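Local atomic coordinates of putative alpha-galactosidase/melibiase (Bacteroides fragilis, PDB entry 4OGZ), a protein that probably hydrolyses terminal, non-reducing alpha-D-galactose residues of alpha-D-galactosides. Residues 458-463 with 468-473; 415-420 with 427-432; 114-119 with 168-173; 107-112 with 323-328; 47-52 with 88-93. All coordinates share one frame; numbering follows the deposited sequence. Where two conformers were deposited one is given.

How the interactions relate
The five contacts fall in three parts of the chain. Interactions 1 and 2 lie in the C-terminal beta sandwich, with centres about 6 Å apart. Their strands pair: F470 O lies 2.7 Å from I415 N, and V460 N lies 2.8 Å from V427 O, both probable hydrogen bonds. Interactions 3 and 4 belong to the TIM-barrel domain, the putative catalytic domain. They meet where L118 CD1 packs 3.5 Å from F110 CZ, and interaction 3 is nested within the loop that interaction 4 closes. Interaction 5 stands apart in the N-terminal Ig-like domain, its centre about 28 Å from that of interaction 3 and about 39 Å from that of interaction 1.

Interaction 1: 458-463 with 468-473; sequences WVVKLA and KVFICK
W458 holds CG between its backbone N and carbonyl carbon (chi1 72°), and this sends the indole toward F470. The F470 ring leaves its strand with CG opposite the carbonyl carbon (chi1 -56°) and comes to meet it. The result is a T-shaped stack. The six-membered ring of W458 turns its edge to one face of F470, with centroids 5.5 Å apart and planes at 84°. The nearest atoms are W458 CZ2 and F470 CZ, 4.0 Å apart, and CZ2 sits toward the rim of the phenyl ring. V460 adds CG2, which lies 3.9 Å from F470 CE2. Its other methyl, CG1, touches K468 CD at 3.8 Å.

L462 lies alongside K468, the two side chains pointing opposite ways. L462 CD2 rests 3.7 Å from K468 CG, against the aliphatic part of the lysine. In the modelled conformer, one of two, the lysine chain bends at its end. There NZ gives a hydrogen bond of 3.1 Å to K461 O, nearly in line with the carbonyl, and a salt bridge to E466.

The two strands face each other across the C-terminal beta sandwich. One pairs with strand 425-429, the other with strand 413-419. In this conformer K468 serves both kinds of chemistry: its methylenes pack on V460 and L462, while its ammonium group binds a backbone carbonyl and a carboxylate.

Interaction 2: 415-420 with 427-432; sequences IACLNR and VELNVK
Strands 415-419 and 427-429 run antiparallel, at 166° between their directions, with axes 9.2 Å apart at the closest approach. That spacing is too wide for backbone pairing, and the contact is made by side chains. C417 is central. Its SG lies 4.2 Å from V427 CG1 and 4.3 Å from L429 CD2, so the sulfur touches a methyl of each residue. I415 extends the same row: its CG2 meets L429 CD1 at 4.3 Å. L429 therefore uses both branches, CD1 for I415 and CD2 for C417. All four side chains are buried and apolar.

This is face-to-face packing of the two layers of the C-terminal beta sandwich. Strand 413-419 lies between strands 401-407 and 467-472 in one layer, while strand 425-429 pairs with strand 458-462 in the other. V427 also reaches Y401 and V403, and L429 reaches W458 and V460.

Beyond L429 the chain turns away from the core. N430 OD1 accepts a 2.8 Å bond from K432 N, which forms an Asx turn. N430 ND2 gives a 2.9 Å bond to E428 OE2. The carboxylate is approached from above its plane, while the acceptor lies in the amide plane of N430.

Interaction 3: 114-119 with 168-173; sequences LTEELL and KYVADY
E116 and L119 are the residues of 114-119 that meet segment 168-173, on V170 and Y169. T115 sets the start of their helix. It is the N-cap, and its OG1 accepts a 3.0 Å bond from L118 N. E116 follows in the first turn, with its CA 6.8 Å from that of V170. Its CG stands opposite the backbone N (chi1 158°), and the extended chain runs over to the second helix. E116 CG passes 4.3 Å from V170 CG2. Farther out, E116 OE1 comes 3.8 Å from Y169 CD1, with the carboxylate and ring planes only 22° apart. This is packing; the carboxylate has its charged partner in R165, through OE2.

Both segments lie in the TIM-barrel domain, on helices 116-128 and 166-176. The contact thus joins two helices of the layer outside the parallel strands. R165 sits just ahead of the second helix and also makes a cation-pi contact with Y169, so it serves residues of both helices.

L119 comes one turn after E116. Its CB lies 4.1 Å from V170 CG1, and V170 thereby fits between the two residues, one methyl for each. L119 also packs on I141.

Interaction 4: 107-112 with 323-328; sequences WNTFGR and VGIGGK
I325 makes the close part of this contact, against N108 and T109. Its CG1 stands opposite the carbonyl carbon (chi1 -66°), and the chain then runs straight on to CD1. That methyl lies 3.8 Å from N108 CB and 4.0 Å from N108 O. T109 OG1 lies alongside I325 CG1 at 4.0 Å, the two side chains pointing opposite ways. The hydroxyl packs on the isoleucine, but its hydrogen bond is with G361 O. N108 and I325 are buried.

The other side is looser. I325 opens a type I' beta turn that ends at K328, closed by a 2.9 Å bond from K328 N to I325 O. G326 and G327 at its corners have positive phi, and G326 is exposed. Both glycines and K328 are poorly ordered, and the lysine side chain is not modelled beyond CB.

The contact joins short helix 107-110, which follows barrel strand 102-105, to the loop between strand 315-317 and helix 341-353. Just after the turn, S329 OG bonds to N108 O, S331 OG to W107 O, and the backbone of K330 to that of T109. Between the two segments themselves the contact is the apolar packing of I325, which sets no direction; the neighbouring polar bonds supply it.

Interaction 5: 47-52 with 88-93; sequences NLPKGL and LLINIG
I90 carries this contact from strand 88-92, meeting P49 and L52 of the loop segment 47-52. L88, ahead of it in the strand, is buried but does not touch the loop. Its side chain goes to V21, F31 and L75. L89 points to the other side of the strand, onto V20 and T70.

I90 then turns inward. Its CG1 lies opposite the carbonyl carbon (chi1 -55°) and CD1 continues in an extended chain (chi2 -174°), which carries this methyl out to the loop. I90 CD1 meets L52 CD1 tip to tip at 3.8 Å. The same methyl lies 4.3 Å from P49 CD, the ring carbon next to the nitrogen. One methyl thus serves both residues. P49 and L52 are the two ends of a type II beta turn, closed by a 3.2 Å bond from L52 N to P49 O. G51 in the turn has a positive phi of 106°. The turn folds back so that its first and last residues face the same isoleucine. All three side chains are buried, and the contact is purely apolar.

N91 points away again and gives a weak hydrogen bond from ND2 to T70 OG1. I92 has its CB on the inward side, but it packs on Y71 and P25.

The arrangement belongs to the N-terminal Ig-like domain, a sandwich of two sheets. Strand 82-92 lies between strands 20-23 and 69-79 in one sheet. The loop passes from strand 42-46 at the edge of that sheet to strand 52-55 at the edge of the other. F29, from strand 28-36 of this second sheet, touches both L52 and I90.

Interaction 1: 458-463 with 468-473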
# COMPACT_ATOMS: atom_id res chain seq x y z
N TRP A 458 19.60 25.48 -7.15
CA TRP A 458 19.64 26.22 -5.89
C TRP A 458 20.04 25.28 -4.77
O TRP A 458 20.18 24.08 -4.99
CB TRP A 458 18.27 26.90 -5.60
CG TRP A 458 17.17 25.93 -5.21
CD1 TRP A 458 16.72 25.68 -3.95
CD2 TRP A 458 16.42 25.07 -6.09
NE1 TRP A 458 15.73 24.75 -3.99
CE2 TRP A 458 15.54 24.35 -5.29
CE3 TRP A 458 16.41 24.86 -7.47
CZ2 TRP A 458 14.64 23.42 -5.81
CZ3 TRP A 458 15.52 23.93 -7.99
CH2 TRP A 458 14.65 23.22 -7.16
N VAL A 459 20.24 25.83 -3.58
CA VAL A 459 20.59 25.04 -2.40
C VAL A 459 19.33 24.74 -1.64
O VAL A 459 18.63 25.64 -1.24
CB VAL A 459 21.59 25.78 -1.47
CG1 VAL A 459 21.73 25.06 -0.13
CG2 VAL A 459 22.96 25.94 -2.15
N VAL A 460 19.02 23.47 -1.49
CA VAL A 460 17.88 23.05 -0.69
C VAL A 460 18.32 23.04 0.76
O VAL A 460 19.36 22.47 1.08
CB VAL A 460 17.38 21.65 -1.11
CG1 VAL A 460 16.28 21.17 -0.19
CG2 VAL A 460 16.90 21.65 -2.57
N LYS A 461 17.57 23.69 1.64
CA LYS A 461 17.91 23.69 3.06
C LYS A 461 16.96 22.77 3.78
O LYS A 461 15.73 22.93 3.70
CB LYS A 461 17.81 25.10 3.62
CG LYS A 461 18.98 25.97 3.21
CD LYS A 461 18.57 27.41 2.98
CE LYS A 461 19.77 28.23 2.55
NZ LYS A 461 19.36 29.48 1.84
N LEU A 462 17.53 21.79 4.48
CA LEU A 462 16.72 20.79 5.14
C LEU A 462 16.93 20.90 6.62
O LEU A 462 18.06 20.89 7.09
CB LEU A 462 17.11 19.38 4.65
CG LEU A 462 16.93 19.11 3.16
CD1 LEU A 462 17.41 17.70 2.84
CD2 LEU A 462 15.47 19.28 2.75
N ALA A 463 15.82 20.99 7.36
CA ALA A 463 15.89 20.84 8.80
C ALA A 463 16.16 19.37 9.16
O ALA A 463 15.99 18.47 8.33
CB ALA A 463 14.59 21.35 9.45
N LYS A 468 12.35 17.06 1.43
CA LYS A 468 11.62 17.89 0.50
C LYS A 468 11.44 17.09 -0.78
O LYS A 468 12.36 16.35 -1.20
CB LYS A 468 12.35 19.22 0.26
CG LYS A 468 12.15 20.23 1.39
CD LYS A 468 12.76 21.59 1.07
CE LYS A 468 12.10 22.75 1.81
NZ LYS A 468 12.72 22.96 3.15
N VAL A 469 10.25 17.18 -1.37
CA VAL A 469 9.93 16.45 -2.60
C VAL A 469 9.50 17.45 -3.67
O VAL A 469 8.61 18.30 -3.44
CB VAL A 469 8.81 15.41 -2.39
CG1 VAL A 469 8.47 14.71 -3.70
CG2 VAL A 469 9.23 14.37 -1.36
N PHE A 470 10.18 17.38 -4.81
CA PHE A 470 9.93 18.30 -5.89
C PHE A 470 9.57 17.51 -7.11
O PHE A 470 10.22 16.51 -7.38
CB PHE A 470 11.17 19.13 -6.25
CG PHE A 470 11.73 19.89 -5.10
CD1 PHE A 470 11.10 21.03 -4.62
CD2 PHE A 470 12.89 19.46 -4.47
CE1 PHE A 470 11.64 21.74 -3.57
CE2 PHE A 470 13.43 20.18 -3.42
CZ PHE A 470 12.80 21.32 -2.97
N ILE A 471 8.61 18.00 -7.89
CA ILE A 471 8.40 17.46 -9.24
C ILE A 471 8.96 18.43 -10.29
O ILE A 471 8.62 19.59 -10.30
CB ILE A 471 6.91 17.19 -9.46
CG1 ILE A 471 6.51 16.02 -8.57
CG2 ILE A 471 6.62 16.88 -10.92
CD1 ILE A 471 5.04 15.71 -8.60
N CYS A 472 9.80 17.90 -11.18
CA CYS A 472 10.73 18.69 -11.97
C CYS A 472 10.57 18.37 -13.41
O CYS A 472 10.69 17.22 -13.82
CB CYS A 472 12.17 18.37 -11.57
SG CYS A 472 12.55 18.77 -9.82
N LYS A 473 10.31 19.39 -14.21
CA LYS A 473 10.29 19.19 -15.66
C LYS A 473 10.94 20.41 -16.32
O LYS A 473 11.10 21.47 -15.70
CB LYS A 473 8.87 18.92 -16.17
CG LYS A 473 7.77 19.81 -15.61
CD LYS A 473 6.44 19.06 -15.41
CE LYS A 473 5.45 19.80 -14.51
NZ LYS A 473 5.99 20.12 -13.14
OXT LYS A 473 11.33 20.34 -17.48

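Interaction 2: 415-420 with 427-432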
# COMPACT_ATOMS: atom_id res chain seq x y z
N ILE A 415 11.87 14.31 -7.30
CA ILE A 415 13.14 14.35 -6.64
C ILE A 415 12.91 14.51 -5.18
O ILE A 415 12.19 15.43 -4.76
CB ILE A 415 13.97 15.56 -7.12
CG1 ILE A 415 14.38 15.38 -8.58
CG2 ILE A 415 15.20 15.74 -6.25
CD1 ILE A 415 15.41 14.29 -8.81
N ALA A 416 13.51 13.64 -4.38
CA ALA A 416 13.41 13.77 -2.96
C ALA A 416 14.79 13.99 -2.40
O ALA A 416 15.70 13.22 -2.65
CB ALA A 416 12.71 12.53 -2.33
N CYS A 417 14.90 15.04 -1.58
CA CYS A 417 16.09 15.36 -0.86
C CYS A 417 15.81 15.09 0.59
O CYS A 417 14.94 15.75 1.21
CB CYS A 417 16.41 16.84 -1.04
SG CYS A 417 16.75 17.32 -2.76
N LEU A 418 16.56 14.16 1.18
CA LEU A 418 16.32 13.73 2.58
C LEU A 418 17.50 14.01 3.45
O LEU A 418 18.63 13.72 3.06
CB LEU A 418 16.07 12.24 2.59
CG LEU A 418 15.86 11.48 3.90
CD1 LEU A 418 14.56 11.91 4.54
CD2 LEU A 418 15.87 10.00 3.63
N ASN A 419 17.23 14.55 4.65
CA ASN A 419 18.24 14.78 5.66
C ASN A 419 18.21 13.61 6.59
O ASN A 419 17.21 13.35 7.25
CB ASN A 419 17.97 16.06 6.41
CG ASN A 419 18.99 16.37 7.49
OD1 ASN A 419 19.80 15.53 7.86
ND2 ASN A 419 18.94 17.59 8.02
N ARG A 420 19.32 12.90 6.66
CA ARG A 420 19.36 11.71 7.48
C ARG A 420 19.89 12.01 8.87
O ARG A 420 19.79 11.15 9.74
CB ARG A 420 20.23 10.62 6.83
CG ARG A 420 19.45 9.69 5.91
CD ARG A 420 20.31 8.55 5.39
NE ARG A 420 21.15 9.06 4.31
CZ ARG A 420 22.45 9.27 4.36
NH1 ARG A 420 23.17 9.01 5.43
NH2 ARG A 420 23.05 9.74 3.30
N VAL A 427 21.65 20.89 0.46
CA VAL A 427 21.78 19.96 -0.66
C VAL A 427 21.69 20.75 -1.95
O VAL A 427 20.66 21.36 -2.23
CB VAL A 427 20.67 18.90 -0.65
CG1 VAL A 427 20.84 17.95 -1.85
CG2 VAL A 427 20.66 18.13 0.65
N GLU A 428 22.77 20.78 -2.74
CA GLU A 428 22.72 21.57 -3.96
C GLU A 428 21.98 20.77 -5.01
O GLU A 428 22.20 19.56 -5.15
CB GLU A 428 24.09 21.97 -4.48
CG GLU A 428 23.99 23.28 -5.25
CD GLU A 428 25.09 23.48 -6.25
OE1 GLU A 428 26.26 23.62 -5.83
OE2 GLU A 428 24.77 23.55 -7.46
N LEU A 429 21.07 21.43 -5.71
CA LEU A 429 20.29 20.80 -6.76
C LEU A 429 20.55 21.58 -8.02
O LEU A 429 20.43 22.80 -8.02
CB LEU A 429 18.83 20.83 -6.39
CG LEU A 429 17.90 19.76 -6.88
CD1 LEU A 429 18.52 18.39 -6.66
CD2 LEU A 429 16.56 19.88 -6.15
N ASN A 430 20.98 20.88 -9.06
CA ASN A 430 21.30 21.51 -10.33
C ASN A 430 21.05 20.47 -11.40
O ASN A 430 20.67 19.34 -11.07
CB ASN A 430 22.74 22.07 -10.34
CG ASN A 430 23.81 21.00 -10.11
OD1 ASN A 430 23.91 20.00 -10.84
ND2 ASN A 430 24.65 21.23 -9.14
N VAL A 431 21.28 20.82 -12.67
CA VAL A 431 20.89 19.90 -13.73
C VAL A 431 21.84 18.72 -13.88
O VAL A 431 21.58 17.83 -14.67
CB VAL A 431 20.75 20.62 -15.12
CG1 VAL A 431 19.69 21.71 -15.01
CG2 VAL A 431 22.06 21.19 -15.61
N LYS A 432 22.94 18.72 -13.13
CA LYS A 432 23.84 17.55 -13.07
C LYS A 432 23.73 16.73 -11.78
O LYS A 432 24.50 15.83 -11.55
CB LYS A 432 25.25 18.04 -13.30
CG LYS A 432 25.43 18.45 -14.75
CD LYS A 432 26.89 18.67 -15.10
CE LYS A 432 26.97 19.20 -16.51
NZ LYS A 432 28.39 19.38 -16.90

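Interaction 3: 114-119 with 168-173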
# COMPACT_ATOMS: atom_id res chain seq x y z
N LEU A 114 -7.76 -7.53 17.84
CA LEU A 114 -8.66 -7.49 16.70
C LEU A 114 -10.09 -7.76 17.09
O LEU A 114 -10.34 -8.69 17.86
CB LEU A 114 -8.31 -8.62 15.78
CG LEU A 114 -7.13 -8.61 14.86
CD1 LEU A 114 -6.95 -10.04 14.39
CD2 LEU A 114 -7.44 -7.68 13.72
N THR A 115 -11.03 -7.05 16.51
CA THR A 115 -12.44 -7.40 16.59
C THR A 115 -13.12 -7.02 15.31
O THR A 115 -12.56 -6.29 14.49
CB THR A 115 -13.19 -6.67 17.73
OG1 THR A 115 -13.13 -5.26 17.48
CG2 THR A 115 -12.56 -6.97 19.06
N GLU A 116 -14.29 -7.63 15.10
CA GLU A 116 -15.16 -7.33 13.96
C GLU A 116 -15.48 -5.83 13.97
O GLU A 116 -15.42 -5.17 12.95
CB GLU A 116 -16.44 -8.20 14.01
CG GLU A 116 -17.60 -7.61 13.20
CD GLU A 116 -18.99 -8.21 13.35
OE1 GLU A 116 -19.27 -9.30 12.80
OE2 GLU A 116 -19.87 -7.53 13.94
N GLU A 117 -15.75 -5.31 15.18
CA GLU A 117 -16.05 -3.91 15.43
C GLU A 117 -14.95 -2.99 14.94
O GLU A 117 -15.23 -1.93 14.40
CB GLU A 117 -16.31 -3.67 16.94
CG GLU A 117 -17.65 -4.20 17.47
CD GLU A 117 -17.71 -5.73 17.70
OE1 GLU A 117 -16.62 -6.37 17.82
OE2 GLU A 117 -18.87 -6.28 17.75
N LEU A 118 -13.70 -3.36 15.18
CA LEU A 118 -12.56 -2.56 14.79
C LEU A 118 -12.52 -2.45 13.26
O LEU A 118 -12.32 -1.36 12.70
CB LEU A 118 -11.25 -3.19 15.27
CG LEU A 118 -9.95 -2.54 14.74
CD1 LEU A 118 -9.76 -1.10 15.24
CD2 LEU A 118 -8.71 -3.36 15.07
N LEU A 119 -12.70 -3.59 12.62
CA LEU A 119 -12.63 -3.66 11.15
C LEU A 119 -13.73 -2.83 10.50
O LEU A 119 -13.42 -2.01 9.65
CB LEU A 119 -12.65 -5.10 10.65
CG LEU A 119 -11.33 -5.88 10.61
CD1 LEU A 119 -10.52 -5.61 9.36
CD2 LEU A 119 -10.39 -5.63 11.80
N LYS A 168 -16.30 -13.75 6.50
CA LYS A 168 -17.07 -13.34 5.31
C LYS A 168 -17.98 -12.13 5.61
O LYS A 168 -18.19 -11.23 4.78
CB LYS A 168 -17.94 -14.46 4.81
CG LYS A 168 -18.51 -14.11 3.44
CD LYS A 168 -19.56 -15.08 3.03
CE LYS A 168 -19.88 -14.93 1.57
NZ LYS A 168 -20.25 -13.56 1.23
N TYR A 169 -18.53 -12.10 6.81
CA TYR A 169 -19.31 -10.94 7.19
C TYR A 169 -18.55 -9.63 7.02
O TYR A 169 -19.12 -8.63 6.57
CB TYR A 169 -19.80 -11.07 8.63
CG TYR A 169 -20.88 -10.04 8.89
CD1 TYR A 169 -20.55 -8.76 9.28
CD2 TYR A 169 -22.23 -10.34 8.69
CE1 TYR A 169 -21.54 -7.81 9.52
CE2 TYR A 169 -23.21 -9.41 8.92
CZ TYR A 169 -22.85 -8.14 9.31
OH TYR A 169 -23.86 -7.23 9.55
N VAL A 170 -17.30 -9.62 7.45
CA VAL A 170 -16.45 -8.47 7.35
C VAL A 170 -16.10 -8.19 5.87
O VAL A 170 -16.17 -7.07 5.41
CB VAL A 170 -15.17 -8.70 8.09
CG1 VAL A 170 -14.17 -7.61 7.79
CG2 VAL A 170 -15.50 -8.74 9.61
N ALA A 171 -15.74 -9.23 5.18
CA ALA A 171 -15.50 -9.08 3.76
C ALA A 171 -16.70 -8.42 3.08
O ALA A 171 -16.53 -7.51 2.28
CB ALA A 171 -15.20 -10.42 3.16
N ASP A 172 -17.90 -8.92 3.35
CA ASP A 172 -19.10 -8.42 2.69
C ASP A 172 -19.25 -6.93 2.97
O ASP A 172 -19.55 -6.12 2.06
CB ASP A 172 -20.32 -9.20 3.16
CG ASP A 172 -20.43 -10.59 2.50
OD1 ASP A 172 -19.61 -10.93 1.61
OD2 ASP A 172 -21.32 -11.38 2.90
N TYR A 173 -19.04 -6.55 4.24
CA TYR A 173 -19.21 -5.19 4.64
C TYR A 173 -18.22 -4.28 3.94
O TYR A 173 -18.58 -3.16 3.54
CB TYR A 173 -19.04 -5.08 6.18
CG TYR A 173 -19.37 -3.78 6.72
CD1 TYR A 173 -18.44 -2.73 6.69
CD2 TYR A 173 -20.60 -3.55 7.35
CE1 TYR A 173 -18.74 -1.51 7.29
CE2 TYR A 173 -20.92 -2.33 7.88
CZ TYR A 173 -19.98 -1.32 7.87
OH TYR A 173 -20.33 -0.11 8.37

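Interaction 4: 107-112 with 323-328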
# COMPACT_ATOMS: atom_id res chain seq x y z
N TRP A 107 -1.93 -4.70 12.60
CA TRP A 107 -0.83 -5.13 13.45
C TRP A 107 -0.19 -4.01 14.28
O TRP A 107 -0.07 -4.16 15.50
CB TRP A 107 0.30 -5.81 12.65
CG TRP A 107 1.38 -6.28 13.58
CD1 TRP A 107 2.68 -5.81 13.66
CD2 TRP A 107 1.25 -7.26 14.61
NE1 TRP A 107 3.35 -6.46 14.67
CE2 TRP A 107 2.50 -7.35 15.27
CE3 TRP A 107 0.19 -8.08 15.05
CZ2 TRP A 107 2.71 -8.23 16.35
CZ3 TRP A 107 0.41 -8.97 16.11
CH2 TRP A 107 1.66 -9.03 16.75
N ASN A 108 0.25 -2.94 13.62
CA ASN A 108 1.19 -1.96 14.26
C ASN A 108 0.62 -1.19 15.45
O ASN A 108 1.37 -0.69 16.28
CB ASN A 108 1.77 -0.97 13.22
CG ASN A 108 2.92 -1.56 12.41
OD1 ASN A 108 3.55 -2.53 12.83
ND2 ASN A 108 3.24 -0.94 11.26
N THR A 109 -0.70 -1.09 15.52
CA THR A 109 -1.38 -0.44 16.64
C THR A 109 -2.08 -1.45 17.56
O THR A 109 -1.98 -1.33 18.77
CB THR A 109 -2.38 0.63 16.12
OG1 THR A 109 -1.65 1.71 15.51
CG2 THR A 109 -3.25 1.18 17.26
N PHE A 110 -2.73 -2.46 16.99
CA PHE A 110 -3.69 -3.29 17.72
C PHE A 110 -3.19 -4.68 18.09
O PHE A 110 -3.67 -5.27 19.07
CB PHE A 110 -5.01 -3.39 16.94
CG PHE A 110 -5.68 -2.05 16.76
CD1 PHE A 110 -6.53 -1.56 17.74
CD2 PHE A 110 -5.41 -1.25 15.65
CE1 PHE A 110 -7.13 -0.32 17.61
CE2 PHE A 110 -6.00 0.01 15.51
CZ PHE A 110 -6.86 0.46 16.50
N GLY A 111 -2.21 -5.19 17.37
CA GLY A 111 -1.65 -6.49 17.70
C GLY A 111 -2.74 -7.56 17.72
O GLY A 111 -3.53 -7.67 16.77
N ARG A 112 -2.83 -8.31 18.80
CA ARG A 112 -3.86 -9.35 18.94
C ARG A 112 -5.26 -8.86 19.35
O ARG A 112 -6.18 -9.66 19.42
CB ARG A 112 -3.40 -10.43 19.95
CG ARG A 112 -3.36 -9.97 21.39
CD ARG A 112 -2.86 -11.08 22.30
NE ARG A 112 -3.27 -10.75 23.67
CZ ARG A 112 -2.63 -9.89 24.48
NH1 ARG A 112 -1.52 -9.26 24.07
NH2 ARG A 112 -3.11 -9.66 25.71
N VAL A 323 3.42 6.15 10.55
CA VAL A 323 2.84 7.49 10.60
C VAL A 323 1.69 7.51 11.59
O VAL A 323 0.78 6.68 11.48
CB VAL A 323 2.29 7.92 9.20
CG1 VAL A 323 1.63 9.30 9.25
CG2 VAL A 323 3.39 7.92 8.15
N GLY A 324 1.76 8.39 12.58
CA GLY A 324 0.62 8.63 13.45
C GLY A 324 0.55 7.77 14.70
O GLY A 324 -0.41 7.84 15.45
N ILE A 325 1.56 6.96 14.94
CA ILE A 325 1.51 6.06 16.08
C ILE A 325 2.02 6.80 17.34
O ILE A 325 1.46 6.61 18.40
CB ILE A 325 2.28 4.76 15.80
CG1 ILE A 325 1.54 4.00 14.70
CG2 ILE A 325 2.44 3.92 17.06
CD1 ILE A 325 2.19 2.69 14.33
N GLY A 326 3.03 7.66 17.18
CA GLY A 326 3.58 8.47 18.27
C GLY A 326 3.89 7.67 19.53
O GLY A 326 3.57 8.11 20.63
N GLY A 327 4.48 6.49 19.36
CA GLY A 327 4.79 5.61 20.50
C GLY A 327 3.65 4.74 21.05
O GLY A 327 3.91 3.80 21.80
N LYS A 328 2.41 5.04 20.68
CA LYS A 328 1.23 4.42 21.30
C LYS A 328 0.76 3.15 20.58
O LYS A 328 0.05 3.21 19.57
CB LYS A 328 0.08 5.44 21.36

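Interaction 5: 47-52 with 88-93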
# COMPACT_ATOMS: atom_id res chain seq x y z
N ASN A 47 -17.99 3.07 -21.84
CA ASN A 47 -17.07 2.03 -22.31
C ASN A 47 -16.60 1.01 -21.26
O ASN A 47 -15.51 0.46 -21.38
CB ASN A 47 -15.83 2.69 -22.92
CG ASN A 47 -15.41 1.98 -24.17
OD1 ASN A 47 -16.25 1.66 -24.99
ND2 ASN A 47 -14.12 1.68 -24.29
N LEU A 48 -17.41 0.74 -20.26
CA LEU A 48 -17.10 -0.34 -19.33
C LEU A 48 -17.13 -1.66 -20.06
O LEU A 48 -18.05 -1.90 -20.80
CB LEU A 48 -18.11 -0.42 -18.20
CG LEU A 48 -17.91 0.48 -16.99
CD1 LEU A 48 -19.20 0.42 -16.18
CD2 LEU A 48 -16.69 0.08 -16.17
N PRO A 49 -16.13 -2.54 -19.84
CA PRO A 49 -16.15 -3.85 -20.51
C PRO A 49 -17.37 -4.69 -20.13
O PRO A 49 -17.96 -4.48 -19.06
CB PRO A 49 -14.88 -4.53 -20.00
CG PRO A 49 -14.55 -3.84 -18.74
CD PRO A 49 -15.00 -2.42 -18.90
N LYS A 50 -17.75 -5.63 -21.00
CA LYS A 50 -18.75 -6.64 -20.66
C LYS A 50 -18.52 -7.27 -19.26
O LYS A 50 -17.47 -7.83 -18.98
CB LYS A 50 -18.78 -7.75 -21.71
CG LYS A 50 -19.98 -8.68 -21.57
CD LYS A 50 -19.98 -9.86 -22.54
CE LYS A 50 -21.32 -10.60 -22.44
NZ LYS A 50 -21.27 -12.08 -22.61
N GLY A 51 -19.55 -7.21 -18.44
CA GLY A 51 -19.58 -7.85 -17.17
C GLY A 51 -19.42 -6.91 -16.01
O GLY A 51 -19.54 -7.33 -14.87
N LEU A 52 -19.12 -5.64 -16.29
CA LEU A 52 -18.98 -4.63 -15.23
C LEU A 52 -20.13 -3.64 -15.31
O LEU A 52 -20.65 -3.37 -16.40
CB LEU A 52 -17.64 -3.88 -15.31
CG LEU A 52 -16.38 -4.75 -15.23
CD1 LEU A 52 -15.13 -3.89 -15.27
CD2 LEU A 52 -16.38 -5.63 -13.98
N LEU A 88 -9.94 5.39 -16.83
CA LEU A 88 -9.58 4.23 -16.04
C LEU A 88 -9.20 3.11 -17.00
O LEU A 88 -10.01 2.65 -17.82
CB LEU A 88 -10.71 3.78 -15.12
CG LEU A 88 -10.39 2.57 -14.25
CD1 LEU A 88 -9.34 2.90 -13.19
CD2 LEU A 88 -11.64 2.03 -13.59
N LEU A 89 -7.95 2.71 -16.92
CA LEU A 89 -7.44 1.58 -17.62
C LEU A 89 -7.63 0.31 -16.78
O LEU A 89 -7.11 0.19 -15.67
CB LEU A 89 -5.99 1.86 -17.92
CG LEU A 89 -5.48 1.03 -19.10
CD1 LEU A 89 -4.27 1.70 -19.75
CD2 LEU A 89 -5.13 -0.36 -18.60
N ILE A 90 -8.38 -0.64 -17.32
CA ILE A 90 -8.65 -1.93 -16.69
C ILE A 90 -7.93 -3.02 -17.45
O ILE A 90 -8.28 -3.34 -18.62
CB ILE A 90 -10.14 -2.23 -16.65
CG1 ILE A 90 -10.87 -1.06 -15.97
CG2 ILE A 90 -10.38 -3.58 -15.97
CD1 ILE A 90 -12.36 -1.28 -15.72
N ASN A 91 -6.89 -3.57 -16.83
CA ASN A 91 -6.15 -4.63 -17.39
C ASN A 91 -6.58 -5.97 -16.79
O ASN A 91 -6.32 -6.27 -15.60
CB ASN A 91 -4.66 -4.42 -17.22
CG ASN A 91 -3.88 -5.58 -17.76
OD1 ASN A 91 -3.72 -6.60 -17.09
ND2 ASN A 91 -3.44 -5.47 -19.00
N ILE A 92 -7.27 -6.76 -17.60
CA ILE A 92 -7.77 -8.05 -17.19
C ILE A 92 -6.75 -8.98 -17.74
O ILE A 92 -6.65 -9.14 -18.97
CB ILE A 92 -9.18 -8.36 -17.74
CG1 ILE A 92 -10.20 -7.36 -17.21
CG2 ILE A 92 -9.61 -9.79 -17.38
CD1 ILE A 92 -10.28 -7.30 -15.68
N GLY A 93 -5.97 -9.56 -16.85
CA GLY A 93 -4.74 -10.23 -17.25
C GLY A 93 -4.09 -11.07 -16.18
O GLY A 93 -4.72 -11.48 -15.20